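Local coordinates for copper homeostasis protein CutC (Streptococcus agalactiae, PDB 2BDQ) that is thought to take part in copper homeostasis in the cytoplasm, possibly by binding copper ions, at residues Ile2-Cys7 and Glu190-Ile195; Arg149-Gly154 and Gln203-Arg208; Tyr49-Gly54 and Glu89-Val94; Ser133-Ser138 and Ile165-Ala170; Cys28-Leu31 and Gly35-Pro38. All coordinates share one frame; numbering follows the deposited sequence.

Contact 1: residues Ile2-Cys7 and Glu190-Ile195; sequences ILREFC and ENYQYI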
# COMPACT_ATOMS: atom_id res chain seq x y z
N ILE A 2 -9.18 -12.75 26.45
CA ILE A 2 -8.80 -11.51 25.78
C ILE A 2 -8.82 -11.77 24.27
O ILE A 2 -8.27 -12.76 23.79
CB ILE A 2 -7.39 -11.02 26.18
CG1 ILE A 2 -7.33 -10.79 27.69
CG2 ILE A 2 -7.05 -9.71 25.47
CD1 ILE A 2 -8.34 -9.78 28.18
N LEU A 3 -9.45 -10.87 23.52
CA LEU A 3 -9.54 -11.00 22.07
C LEU A 3 -8.28 -10.39 21.46
O LEU A 3 -7.96 -9.23 21.70
CB LEU A 3 -10.79 -10.27 21.58
CG LEU A 3 -11.33 -10.49 20.17
CD1 LEU A 3 -12.81 -10.09 20.14
CD2 LEU A 3 -10.52 -9.68 19.15
N ARG A 4 -7.55 -11.18 20.67
CA ARG A 4 -6.33 -10.69 20.04
C ARG A 4 -6.48 -10.41 18.55
O ARG A 4 -7.01 -11.23 17.80
CB ARG A 4 -5.18 -11.68 20.24
CG ARG A 4 -4.54 -11.59 21.62
CD ARG A 4 -3.29 -12.47 21.73
NE ARG A 4 -3.62 -13.86 21.98
CZ ARG A 4 -2.71 -14.82 22.17
NH1 ARG A 4 -3.09 -16.07 22.40
NH2 ARG A 4 -1.41 -14.53 22.11
N GLU A 5 -6.01 -9.23 18.13
CA GLU A 5 -6.08 -8.81 16.73
C GLU A 5 -4.69 -8.67 16.13
O GLU A 5 -3.84 -7.94 16.63
CB GLU A 5 -6.81 -7.46 16.63
CG GLU A 5 -6.79 -6.83 15.25
CD GLU A 5 -7.58 -5.52 15.19
OE1 GLU A 5 -8.81 -5.56 15.42
OE2 GLU A 5 -6.96 -4.46 14.93
N PHE A 6 -4.46 -9.38 15.03
CA PHE A 6 -3.17 -9.31 14.37
C PHE A 6 -3.16 -8.24 13.27
O PHE A 6 -4.05 -8.20 12.42
CB PHE A 6 -2.83 -10.68 13.79
CG PHE A 6 -1.58 -10.69 12.97
CD1 PHE A 6 -1.64 -10.92 11.60
CD2 PHE A 6 -0.35 -10.44 13.55
CE1 PHE A 6 -0.48 -10.91 10.82
CE2 PHE A 6 0.81 -10.43 12.78
CZ PHE A 6 0.75 -10.66 11.42
N CYS A 7 -2.14 -7.38 13.31
CA CYS A 7 -1.97 -6.31 12.33
C CYS A 7 -1.08 -6.84 11.21
O CYS A 7 0.10 -7.09 11.41
CB CYS A 7 -1.32 -5.09 13.01
SG CYS A 7 -1.08 -3.63 11.95
N GLU A 190 3.95 -10.48 25.33
CA GLU A 190 4.52 -10.46 26.67
C GLU A 190 3.86 -9.50 27.63
O GLU A 190 3.97 -9.68 28.84
CB GLU A 190 6.00 -10.12 26.61
CG GLU A 190 6.85 -11.23 26.07
CD GLU A 190 8.31 -10.92 26.17
OE1 GLU A 190 8.78 -10.63 27.30
OE2 GLU A 190 9.00 -10.95 25.13
N ASN A 191 3.18 -8.49 27.11
CA ASN A 191 2.54 -7.53 27.99
C ASN A 191 1.04 -7.35 27.81
O ASN A 191 0.39 -6.76 28.66
CB ASN A 191 3.26 -6.17 27.87
CG ASN A 191 3.09 -5.52 26.50
OD1 ASN A 191 3.71 -4.50 26.22
ND2 ASN A 191 2.26 -6.11 25.64
N TYR A 192 0.49 -7.89 26.73
CA TYR A 192 -0.93 -7.72 26.45
C TYR A 192 -1.85 -8.21 27.57
O TYR A 192 -2.87 -7.57 27.85
CB TYR A 192 -1.29 -8.39 25.11
CG TYR A 192 -1.73 -9.83 25.18
CD1 TYR A 192 -3.07 -10.17 25.41
CD2 TYR A 192 -0.81 -10.86 25.00
CE1 TYR A 192 -3.47 -11.50 25.46
CE2 TYR A 192 -1.20 -12.19 25.06
CZ TYR A 192 -2.53 -12.51 25.29
OH TYR A 192 -2.90 -13.83 25.34
N GLN A 193 -1.49 -9.31 28.23
CA GLN A 193 -2.33 -9.83 29.30
C GLN A 193 -2.32 -8.91 30.51
O GLN A 193 -3.37 -8.58 31.07
CB GLN A 193 -1.85 -11.22 29.71
CG GLN A 193 -2.41 -12.32 28.83
CD GLN A 193 -1.84 -13.69 29.16
OE1 GLN A 193 -0.68 -13.98 28.88
NE2 GLN A 193 -2.66 -14.53 29.78
N TYR A 194 -1.12 -8.48 30.91
CA TYR A 194 -0.96 -7.58 32.05
C TYR A 194 -1.66 -6.25 31.79
O TYR A 194 -2.41 -5.76 32.64
CB TYR A 194 0.53 -7.32 32.32
CG TYR A 194 0.78 -6.48 33.55
CD1 TYR A 194 0.66 -7.03 34.83
CD2 TYR A 194 1.11 -5.13 33.45
CE1 TYR A 194 0.86 -6.26 35.97
CE2 TYR A 194 1.30 -4.34 34.58
CZ TYR A 194 1.17 -4.91 35.84
OH TYR A 194 1.34 -4.14 36.95
N ILE A 195 -1.41 -5.66 30.63
CA ILE A 195 -2.02 -4.38 30.28
C ILE A 195 -3.55 -4.44 30.34
O ILE A 195 -4.18 -3.52 30.86
CB ILE A 195 -1.56 -3.92 28.87
CG1 ILE A 195 -0.23 -3.17 28.99
CG2 ILE A 195 -2.58 -2.98 28.24
CD1 ILE A 195 0.88 -3.96 29.64
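Arg4 lays its aliphatic arm over one face of the Tyr192 ring: CD stands 3.9 Å from the ring centroid, 21° off the ring normal, a CH-pi contact displaced toward the phenol end, where CD is 3.6 Å from Tyr192 CZ. The chain bends about its CG-CD bond (chi3 -81°), which swings the guanidinium over the hydroxyl. Tyr192 OH then sits above the middle of that flat group, 3.3 Å from Arg4 CZ, and the two planes are only 15° apart. The hydroxyl lies there without a hydrogen bond, the angle at Arg4 NE, 3.4 Å from Tyr192 OH, being poor. Arg4 NH2 donates instead to the carbonyl O of Ile209, near the end of the modelled chain. On the opposite face of the ring, Gln193 CG of the same helix packs near the rim, so the phenol is held between two aliphatic chains. The contact belongs to a TIM barrel: residues 2-7 carry the first strand, 3-9, and residues 190-195 open the last helix, 192-199, which packs outside the barrel before strand 203-206 closes the sheet beside strand 3-9. Tyr192 also touches Ala204 of that closing strand, as well as Val187. Ile2 covers a different part of the phenol. Its CG2 branch, anti to the backbone N, comes to the ring edge near its plane, 4.0 Å from Tyr192 CE1, and the two side chains run past each other in opposite directions.

Contact 2: residues Arg149-Gly154 and Gln203-Arg208; sequences RILLHG and QAHGTR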
# COMPACT_ATOMS: atom_id res chain seq x y z
N ARG A 149 -15.57 0.43 18.02
CA ARG A 149 -14.42 0.41 18.93
C ARG A 149 -13.37 1.44 18.57
O ARG A 149 -13.39 2.05 17.50
CB ARG A 149 -13.79 -0.98 19.01
CG ARG A 149 -13.26 -1.52 17.73
CD ARG A 149 -12.49 -2.83 17.93
NE ARG A 149 -12.39 -3.49 16.64
CZ ARG A 149 -13.40 -4.14 16.07
NH1 ARG A 149 -14.57 -4.23 16.70
NH2 ARG A 149 -13.26 -4.67 14.85
N ILE A 150 -12.45 1.62 19.51
CA ILE A 150 -11.37 2.58 19.38
C ILE A 150 -10.04 1.89 19.68
O ILE A 150 -9.89 1.24 20.72
CB ILE A 150 -11.52 3.74 20.39
CG1 ILE A 150 -12.93 4.34 20.30
CG2 ILE A 150 -10.47 4.81 20.12
CD1 ILE A 150 -13.19 5.44 21.30
N LEU A 151 -9.10 2.04 18.75
CA LEU A 151 -7.76 1.50 18.88
C LEU A 151 -6.89 2.66 19.33
O LEU A 151 -6.79 3.67 18.63
CB LEU A 151 -7.26 0.96 17.54
CG LEU A 151 -5.78 0.59 17.52
CD1 LEU A 151 -5.51 -0.46 18.59
CD2 LEU A 151 -5.38 0.07 16.15
N LEU A 152 -6.28 2.52 20.50
CA LEU A 152 -5.45 3.59 21.03
C LEU A 152 -4.22 3.10 21.78
O LEU A 152 -4.15 1.95 22.21
CB LEU A 152 -6.30 4.49 21.94
CG LEU A 152 -7.10 3.84 23.07
CD1 LEU A 152 -6.19 3.55 24.26
CD2 LEU A 152 -8.21 4.79 23.50
N HIS A 153 -3.24 3.99 21.91
CA HIS A 153 -1.99 3.68 22.58
C HIS A 153 -1.97 4.29 23.98
O HIS A 153 -1.29 3.78 24.87
CB HIS A 153 -0.82 4.24 21.76
CG HIS A 153 0.52 4.02 22.39
ND1 HIS A 153 1.07 2.77 22.56
CD2 HIS A 153 1.42 4.89 22.90
CE1 HIS A 153 2.24 2.88 23.16
NE2 HIS A 153 2.48 4.16 23.37
N GLY A 154 -2.71 5.37 24.17
CA GLY A 154 -2.75 6.01 25.47
C GLY A 154 -1.82 7.21 25.58
O GLY A 154 -1.78 7.89 26.62
N GLN A 203 -9.39 -6.31 24.52
CA GLN A 203 -8.91 -6.52 23.15
C GLN A 203 -7.53 -5.92 22.94
O GLN A 203 -7.27 -4.78 23.32
CB GLN A 203 -9.90 -5.92 22.15
CG GLN A 203 -11.32 -6.41 22.36
CD GLN A 203 -12.21 -6.09 21.17
OE1 GLN A 203 -11.92 -6.50 20.05
NE2 GLN A 203 -13.29 -5.36 21.42
N ALA A 204 -6.64 -6.69 22.31
CA ALA A 204 -5.29 -6.23 22.06
C ALA A 204 -4.93 -6.34 20.58
O ALA A 204 -5.23 -7.34 19.93
CB ALA A 204 -4.31 -7.04 22.90
N HIS A 205 -4.25 -5.30 20.09
CA HIS A 205 -3.83 -5.20 18.70
C HIS A 205 -2.31 -5.15 18.61
O HIS A 205 -1.66 -4.51 19.44
CB HIS A 205 -4.42 -3.91 18.11
CG HIS A 205 -3.89 -3.53 16.77
ND1 HIS A 205 -4.58 -3.78 15.60
CD2 HIS A 205 -2.78 -2.85 16.40
CE1 HIS A 205 -3.93 -3.26 14.58
NE2 HIS A 205 -2.83 -2.68 15.04
N GLY A 206 -1.75 -5.81 17.61
CA GLY A 206 -0.30 -5.79 17.46
C GLY A 206 0.25 -6.67 16.35
O GLY A 206 -0.38 -7.64 15.93
N THR A 207 1.44 -6.31 15.86
CA THR A 207 2.09 -7.09 14.81
C THR A 207 2.75 -8.31 15.44
O THR A 207 2.96 -9.32 14.77
CB THR A 207 3.17 -6.28 14.07
OG1 THR A 207 4.03 -5.63 15.02
CG2 THR A 207 2.53 -5.25 13.16
N ARG A 208 3.09 -8.21 16.72
CA ARG A 208 3.71 -9.32 17.43
C ARG A 208 2.83 -9.74 18.61
O ARG A 208 3.34 -9.99 19.70
CB ARG A 208 5.10 -8.94 17.95
CG ARG A 208 5.94 -8.14 16.98
CD ARG A 208 7.41 -8.24 17.37
NE ARG A 208 8.21 -7.19 16.75
CZ ARG A 208 8.21 -5.92 17.15
NH1 ARG A 208 7.46 -5.55 18.18
NH2 ARG A 208 8.96 -5.03 16.52
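Inside the TIM barrel, strands 149-152 and 203-206 face each other across strand 180-183, which lies between them in the sheet, and their inward side chains meet in the core. No hydrogen bond joins the two segments. Leu151 holds the imidazole of His205 from one face: its CD2 methyl stands 3.8 Å from the ring centroid and only 2° off the ring normal, a nearly ideal CH-pi contact. The other methyl, CD1, packs 3.6 Å from His205 CB, so the leucine fork spans the base and the ring of the histidine. Both side chains have CG anti to the backbone N (chi1 170° in each), and they cross at about a right angle. His205 ND1 is hydrogen-bonded to Glu5, which should limit rotation of the ring, and Cys7 touches the histidine too. Two residues earlier on each strand, Arg149 CD approaches Gln203 OE1 loosely at 4.3 Å, while that oxygen accepts from Arg24 and Gln203 NE2 donates to Glu180. Met182 of strand 180-183 touches Arg149, Leu151 and His205, and Glu26 of strand 24-28 reaches both Leu151 and His205.

Contact 3: residues Tyr49-Gly54 and Glu89-Val94; sequences YLHEKG and ESDALV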
# COMPACT_ATOMS: atom_id res chain seq x y z
N TYR A 49 -9.77 -15.77 2.25
CA TYR A 49 -8.80 -16.65 2.90
C TYR A 49 -9.02 -16.69 4.41
O TYR A 49 -9.07 -17.76 5.00
CB TYR A 49 -7.38 -16.18 2.62
CG TYR A 49 -6.31 -17.07 3.21
CD1 TYR A 49 -5.94 -18.25 2.58
CD2 TYR A 49 -5.67 -16.72 4.40
CE1 TYR A 49 -4.95 -19.08 3.12
CE2 TYR A 49 -4.68 -17.53 4.94
CZ TYR A 49 -4.32 -18.71 4.30
OH TYR A 49 -3.33 -19.51 4.83
N LEU A 50 -9.15 -15.52 5.02
CA LEU A 50 -9.35 -15.45 6.46
C LEU A 50 -10.72 -15.98 6.88
O LEU A 50 -10.82 -16.71 7.86
CB LEU A 50 -9.17 -14.01 6.95
CG LEU A 50 -7.74 -13.47 6.81
CD1 LEU A 50 -7.75 -11.98 7.03
CD2 LEU A 50 -6.81 -14.18 7.79
N HIS A 51 -11.78 -15.62 6.15
CA HIS A 51 -13.11 -16.11 6.49
C HIS A 51 -13.11 -17.63 6.44
O HIS A 51 -13.74 -18.29 7.26
CB HIS A 51 -14.15 -15.57 5.51
CG HIS A 51 -14.46 -14.12 5.70
ND1 HIS A 51 -15.19 -13.39 4.79
CD2 HIS A 51 -14.13 -13.26 6.69
CE1 HIS A 51 -15.30 -12.14 5.21
NE2 HIS A 51 -14.67 -12.04 6.36
N GLU A 52 -12.37 -18.18 5.48
CA GLU A 52 -12.27 -19.63 5.33
C GLU A 52 -11.66 -20.26 6.58
O GLU A 52 -12.03 -21.37 6.96
CB GLU A 52 -11.42 -19.93 4.09
CG GLU A 52 -11.35 -21.37 3.64
CD GLU A 52 -10.75 -21.50 2.24
OE1 GLU A 52 -11.42 -21.09 1.27
OE2 GLU A 52 -9.60 -21.99 2.11
N LYS A 53 -10.74 -19.54 7.24
CA LYS A 53 -10.10 -20.03 8.46
C LYS A 53 -10.86 -19.56 9.70
O LYS A 53 -10.40 -19.73 10.83
CB LYS A 53 -8.64 -19.56 8.54
CG LYS A 53 -7.76 -20.09 7.42
CD LYS A 53 -6.36 -19.49 7.45
CE LYS A 53 -5.53 -20.01 8.60
NZ LYS A 53 -4.15 -19.46 8.52
N GLY A 54 -12.02 -18.96 9.48
CA GLY A 54 -12.84 -18.48 10.58
C GLY A 54 -12.30 -17.29 11.35
O GLY A 54 -12.37 -17.25 12.58
N GLU A 89 -17.16 -7.91 1.27
CA GLU A 89 -17.55 -8.55 2.52
C GLU A 89 -16.63 -8.37 3.72
O GLU A 89 -16.47 -9.28 4.53
CB GLU A 89 -17.77 -10.05 2.28
CG GLU A 89 -18.84 -10.37 1.23
CD GLU A 89 -18.93 -11.85 0.91
OE1 GLU A 89 -19.27 -12.64 1.82
OE2 GLU A 89 -18.64 -12.23 -0.25
N SER A 90 -16.01 -7.19 3.83
CA SER A 90 -15.14 -6.93 4.97
C SER A 90 -16.02 -6.88 6.22
O SER A 90 -17.19 -6.49 6.16
CB SER A 90 -14.39 -5.61 4.79
OG SER A 90 -13.57 -5.66 3.63
N ASP A 91 -15.45 -7.28 7.36
CA ASP A 91 -16.19 -7.30 8.61
C ASP A 91 -16.17 -5.98 9.37
O ASP A 91 -17.08 -5.70 10.14
CB ASP A 91 -15.63 -8.41 9.50
CG ASP A 91 -15.81 -9.77 8.88
OD1 ASP A 91 -16.97 -10.24 8.80
OD2 ASP A 91 -14.80 -10.37 8.46
N ALA A 92 -15.14 -5.18 9.13
CA ALA A 92 -15.03 -3.89 9.81
C ALA A 92 -14.17 -2.92 9.02
O ALA A 92 -13.35 -3.32 8.19
CB ALA A 92 -14.46 -4.09 11.21
N LEU A 93 -14.35 -1.63 9.29
CA LEU A 93 -13.59 -0.59 8.63
C LEU A 93 -12.83 0.20 9.69
O LEU A 93 -13.39 0.54 10.73
CB LEU A 93 -14.53 0.32 7.84
CG LEU A 93 -15.51 -0.40 6.91
CD1 LEU A 93 -16.46 0.61 6.29
CD2 LEU A 93 -14.76 -1.17 5.83
N VAL A 94 -11.56 0.49 9.42
CA VAL A 94 -10.70 1.22 10.35
C VAL A 94 -10.31 2.56 9.73
O VAL A 94 -9.65 2.60 8.69
CB VAL A 94 -9.41 0.41 10.65
CG1 VAL A 94 -8.65 1.04 11.79
CG2 VAL A 94 -9.76 -1.04 10.95
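One hydrogen bond links His51 and Asp91 on the outside of the TIM barrel, where the end of helix 40-52 meets the turn leading into strand 92-95. His51 NE2 donates to Asp91 OD2 over 2.7 Å with an N-H...O angle of 149°. The carboxylate oxygen is met on its syn side, 25° out of the carboxylate plane, and the ring and carboxylate planes are 64° apart. The same oxygen also accepts from the backbone N of Val57, at the start of the neighbouring strand 56-60, so two donors grip it, one from the helix end and one from the strand. The backbone turns sharply on both sides of the contact. Two Schellman motifs end the helices here, with Gly54 and Glu89, both at positive phi, as their C-prime residues: Gly54 N bonds to His51 O at 2.9 Å, and Glu89 closes helix 72-87. Van der Waals contact is slight: Glu89 CB lies 4.4 Å from His51 CE1. With His51 CG anti to its carbonyl carbon, the imidazole extends toward the turn, and its CE1 edge faces Glu89 O, which lies in the ring plane 3.2 Å from CE1.

Contact 4: residues Ser133-Ser138 and Ile165-Ala170; sequences SDQKKS and IKHIKA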
# COMPACT_ATOMS: atom_id res chain seq x y z
N SER A 133 -7.28 16.31 27.28
CA SER A 133 -8.42 16.93 27.95
C SER A 133 -9.71 16.73 27.14
O SER A 133 -10.78 16.61 27.72
CB SER A 133 -8.18 18.42 28.18
OG SER A 133 -8.07 19.13 26.96
N ASP A 134 -9.59 16.70 25.81
CA ASP A 134 -10.75 16.52 24.93
C ASP A 134 -10.95 15.05 24.55
O ASP A 134 -11.78 14.73 23.70
CB ASP A 134 -10.57 17.33 23.64
CG ASP A 134 -10.28 18.79 23.91
OD1 ASP A 134 -9.18 19.10 24.42
OD2 ASP A 134 -11.15 19.65 23.61
N GLN A 135 -10.19 14.18 25.20
CA GLN A 135 -10.24 12.74 24.95
C GLN A 135 -11.61 12.14 25.24
O GLN A 135 -12.20 11.45 24.40
CB GLN A 135 -9.21 12.06 25.85
CG GLN A 135 -8.54 10.86 25.26
CD GLN A 135 -7.27 11.22 24.53
OE1 GLN A 135 -6.22 10.63 24.77
NE2 GLN A 135 -7.36 12.20 23.64
N LYS A 136 -12.11 12.38 26.45
CA LYS A 136 -13.40 11.84 26.87
C LYS A 136 -14.58 12.29 26.02
O LYS A 136 -15.48 11.50 25.74
CB LYS A 136 -13.63 12.16 28.35
CG LYS A 136 -12.78 11.31 29.27
CD LYS A 136 -12.86 11.76 30.72
CE LYS A 136 -12.00 10.87 31.60
NZ LYS A 136 -11.83 11.44 32.96
N LYS A 137 -14.57 13.55 25.59
CA LYS A 137 -15.64 14.07 24.75
C LYS A 137 -15.60 13.35 23.41
O LYS A 137 -16.64 13.01 22.84
CB LYS A 137 -15.46 15.57 24.53
CG LYS A 137 -15.60 16.41 25.80
CD LYS A 137 -14.47 17.42 25.93
CE LYS A 137 -13.70 17.19 27.22
NZ LYS A 137 -13.27 15.76 27.35
N SER A 138 -14.39 13.14 22.91
CA SER A 138 -14.20 12.46 21.63
C SER A 138 -14.87 11.09 21.66
O SER A 138 -15.45 10.66 20.67
CB SER A 138 -12.70 12.32 21.34
OG SER A 138 -12.09 13.60 21.27
N ILE A 165 -1.25 3.07 31.71
CA ILE A 165 -2.28 2.33 32.41
C ILE A 165 -3.36 3.21 33.03
O ILE A 165 -4.55 3.00 32.79
CB ILE A 165 -1.65 1.44 33.51
CG1 ILE A 165 -0.78 0.36 32.85
CG2 ILE A 165 -2.73 0.82 34.38
CD1 ILE A 165 -0.05 -0.52 33.83
N LYS A 166 -2.96 4.19 33.83
CA LYS A 166 -3.93 5.07 34.47
C LYS A 166 -4.87 5.74 33.47
O LYS A 166 -6.08 5.70 33.64
CB LYS A 166 -3.22 6.12 35.33
CG LYS A 166 -2.92 5.65 36.75
CD LYS A 166 -2.08 4.37 36.78
CE LYS A 166 -2.46 3.48 37.96
NZ LYS A 166 -3.86 2.96 37.84
N HIS A 167 -4.31 6.35 32.44
CA HIS A 167 -5.12 7.04 31.44
C HIS A 167 -6.04 6.10 30.67
O HIS A 167 -7.22 6.39 30.48
CB HIS A 167 -4.22 7.80 30.46
CG HIS A 167 -4.97 8.68 29.51
ND1 HIS A 167 -4.81 8.62 28.14
CD2 HIS A 167 -5.91 9.63 29.73
CE1 HIS A 167 -5.61 9.49 27.56
NE2 HIS A 167 -6.30 10.12 28.51
N ILE A 168 -5.49 4.97 30.22
CA ILE A 168 -6.28 4.01 29.47
C ILE A 168 -7.43 3.48 30.31
O ILE A 168 -8.54 3.28 29.80
CB ILE A 168 -5.39 2.85 28.96
CG1 ILE A 168 -4.38 3.40 27.95
CG2 ILE A 168 -6.24 1.77 28.32
CD1 ILE A 168 -3.42 2.36 27.39
N LYS A 169 -7.20 3.28 31.61
CA LYS A 169 -8.26 2.78 32.46
C LYS A 169 -9.36 3.81 32.63
O LYS A 169 -10.54 3.48 32.68
CB LYS A 169 -7.73 2.36 33.84
CG LYS A 169 -8.81 1.67 34.65
CD LYS A 169 -8.27 0.77 35.76
CE LYS A 169 -7.86 1.57 36.97
NZ LYS A 169 -7.65 0.69 38.16
N ALA A 170 -8.96 5.08 32.71
CA ALA A 170 -9.93 6.16 32.86
C ALA A 170 -10.83 6.23 31.62
O ALA A 170 -12.03 6.52 31.73
CB ALA A 170 -9.20 7.49 33.05
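Gln135 and His167 meet between two outer helices of the TIM barrel, 135-144 and 165-175, which flank strand 149-152 in sequence and pack side by side near their N-terminal ends. The glutamine is bent at chi2 (91°), and its chi1 lies away from the usual staggered value; this folded chain brings OE1 to the edge of the imidazole. There OE1 is 3.1 Å from His167 CE1, and Gln135 CG stays 4.0 Å from the same carbon. The amide CD lies in the plane of the ring, while the amide itself is turned 49° from that plane. No conventional hydrogen bond joins the pair: Gln135 NE2 donates to the carbonyl of Ile130, and OE1 receives a weak bond from Lys132. His167 has CG anti to the backbone N (chi1 -172°), which carries the ring off its own helix and across the glutamine at about a right angle; its ND1 has a weak bond to Gly154 O. Lys136 is nearly fully extended from chi2 onward, so CE reaches to 4.4 Å from Ala170 O although its CB does not point at the other helix, and it also touches Tyr174. Within the first segment, Lys137 curls back, NZ donating to Ser133 O on a lone pair in the carbonyl plane. Asp134 O is shared by Ser138 N and Ser138 OG, which reach it from opposite faces of the carbonyl plane, the hydroxyl at 2.7 Å.

Contact 5: residues Cys28-Leu31 and Gly35-Pro38; sequences CDNL and GTTP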
# COMPACT_ATOMS: atom_id res chain seq x y z
N CYS A 28 -4.10 -4.17 6.11
CA CYS A 28 -3.63 -2.93 5.51
C CYS A 28 -2.32 -3.18 4.78
O CYS A 28 -1.86 -4.32 4.67
CB CYS A 28 -3.46 -1.82 6.56
SG CYS A 28 -2.81 -2.30 8.18
N ASP A 29 -1.74 -2.13 4.22
CA ASP A 29 -0.48 -2.27 3.53
C ASP A 29 0.38 -1.13 4.07
O ASP A 29 -0.05 -0.39 4.96
CB ASP A 29 -0.68 -2.13 2.01
CG ASP A 29 0.59 -2.37 1.22
OD1 ASP A 29 1.46 -3.14 1.68
OD2 ASP A 29 0.73 -1.81 0.12
N ASN A 30 1.61 -1.03 3.58
CA ASN A 30 2.50 0.05 3.99
C ASN A 30 2.56 0.26 5.50
O ASN A 30 2.26 1.36 5.98
CB ASN A 30 2.03 1.34 3.32
CG ASN A 30 3.12 2.39 3.20
OD1 ASN A 30 4.11 2.36 3.92
ND2 ASN A 30 2.93 3.33 2.28
N LEU A 31 2.93 -0.76 6.27
CA LEU A 31 3.01 -0.58 7.72
C LEU A 31 4.13 0.37 8.12
O LEU A 31 4.15 0.89 9.24
CB LEU A 31 3.17 -1.92 8.42
CG LEU A 31 1.90 -2.78 8.40
CD1 LEU A 31 2.12 -4.07 9.17
CD2 LEU A 31 0.75 -1.99 9.00
N GLY A 35 0.34 2.11 8.11
CA GLY A 35 -0.73 1.35 7.49
C GLY A 35 -1.67 2.14 6.60
O GLY A 35 -2.19 3.19 6.99
N THR A 36 -1.89 1.65 5.39
CA THR A 36 -2.81 2.31 4.47
C THR A 36 -3.77 1.27 3.91
O THR A 36 -3.68 0.08 4.22
CB THR A 36 -2.07 2.96 3.28
OG1 THR A 36 -1.38 1.96 2.52
CG2 THR A 36 -1.09 4.01 3.76
N THR A 37 -4.69 1.73 3.08
CA THR A 37 -5.66 0.84 2.47
C THR A 37 -4.93 -0.07 1.49
O THR A 37 -4.21 0.41 0.62
CB THR A 37 -6.71 1.63 1.70
OG1 THR A 37 -7.34 2.57 2.58
CG2 THR A 37 -7.76 0.69 1.13
N PRO A 38 -5.10 -1.39 1.63
CA PRO A 38 -4.47 -2.38 0.75
C PRO A 38 -5.14 -2.40 -0.62
O PRO A 38 -6.21 -1.83 -0.81
CB PRO A 38 -4.65 -3.69 1.52
CG PRO A 38 -5.95 -3.48 2.24
CD PRO A 38 -5.84 -2.05 2.73
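Thr36 CB carries two branches that both meet Asn30 CB. OG1, set between the backbone N and the carbonyl carbon (chi1 62°), lies 3.6 Å from Asn30 CB and equally far from Asp29 O, and CG2 lies 4.1 Å from Asn30 CB. The hydroxyl has its polar partner across the dimer: it is hydrogen-bonded to Asp29 of the second subunit, while Asn30 ND2 bonds to that same aspartate. By symmetry the local Asp29 serves Thr36 and Asn30 of the second subunit, so the turn is part of the subunit interface. Beneath the side chain, Asp29 and Thr36 form a single antiparallel bridge, a hydrogen-bonded pair: Asp29 N donates to Thr36 O (2.9 Å) and Thr36 N to Asp29 O (2.8 Å), both with N-H...O angles of 157°. Gly35 N adds a bond to Asn30 O at 3.0 Å, and Gly35 CA makes a CA-H...O contact with Asp29 O at 3.1 Å. Gly35 has backbone angles that suit glycine, and Cys28 SG and Leu31 CD2 border its CA. At the far end, Pro38 CD packs 3.7 Å from Cys28 CA. The loop, closed by this one antiparallel bridge, follows strand 24-28 and leads into helix 40-52; Leu31 leans on Cys7 and Asp29 on Glu9 of strand 3-9, while Thr37 and Gly35 bond to Arg62, just beyond strand 56-60.

How the contacts relate
From the N terminus, strand 3-9 begins contact 1, whose partner waits until helix 192-199, so contact 1 encloses contacts 3, 4 and 5 in sequence. Contact 5 closes first, a short loop after strand 24-28, followed in series by contact 3, which ties helix 40-52 to the entry of strand 92-95. Contact 4 then joins helices 135-144 and 165-175; contact 2 starts between them on strand 149-152 and closes on strand 203-206, so it crosses both contact 4 and contact 1. Contacts 1 and 2 adjoin where strands 3-9 and 203-206 are barrel neighbours; contacts 2 and 4 touch through His153 and Gly154 against Ile168. Contacts 3 and 4 lie on opposite sides of the chain's centre.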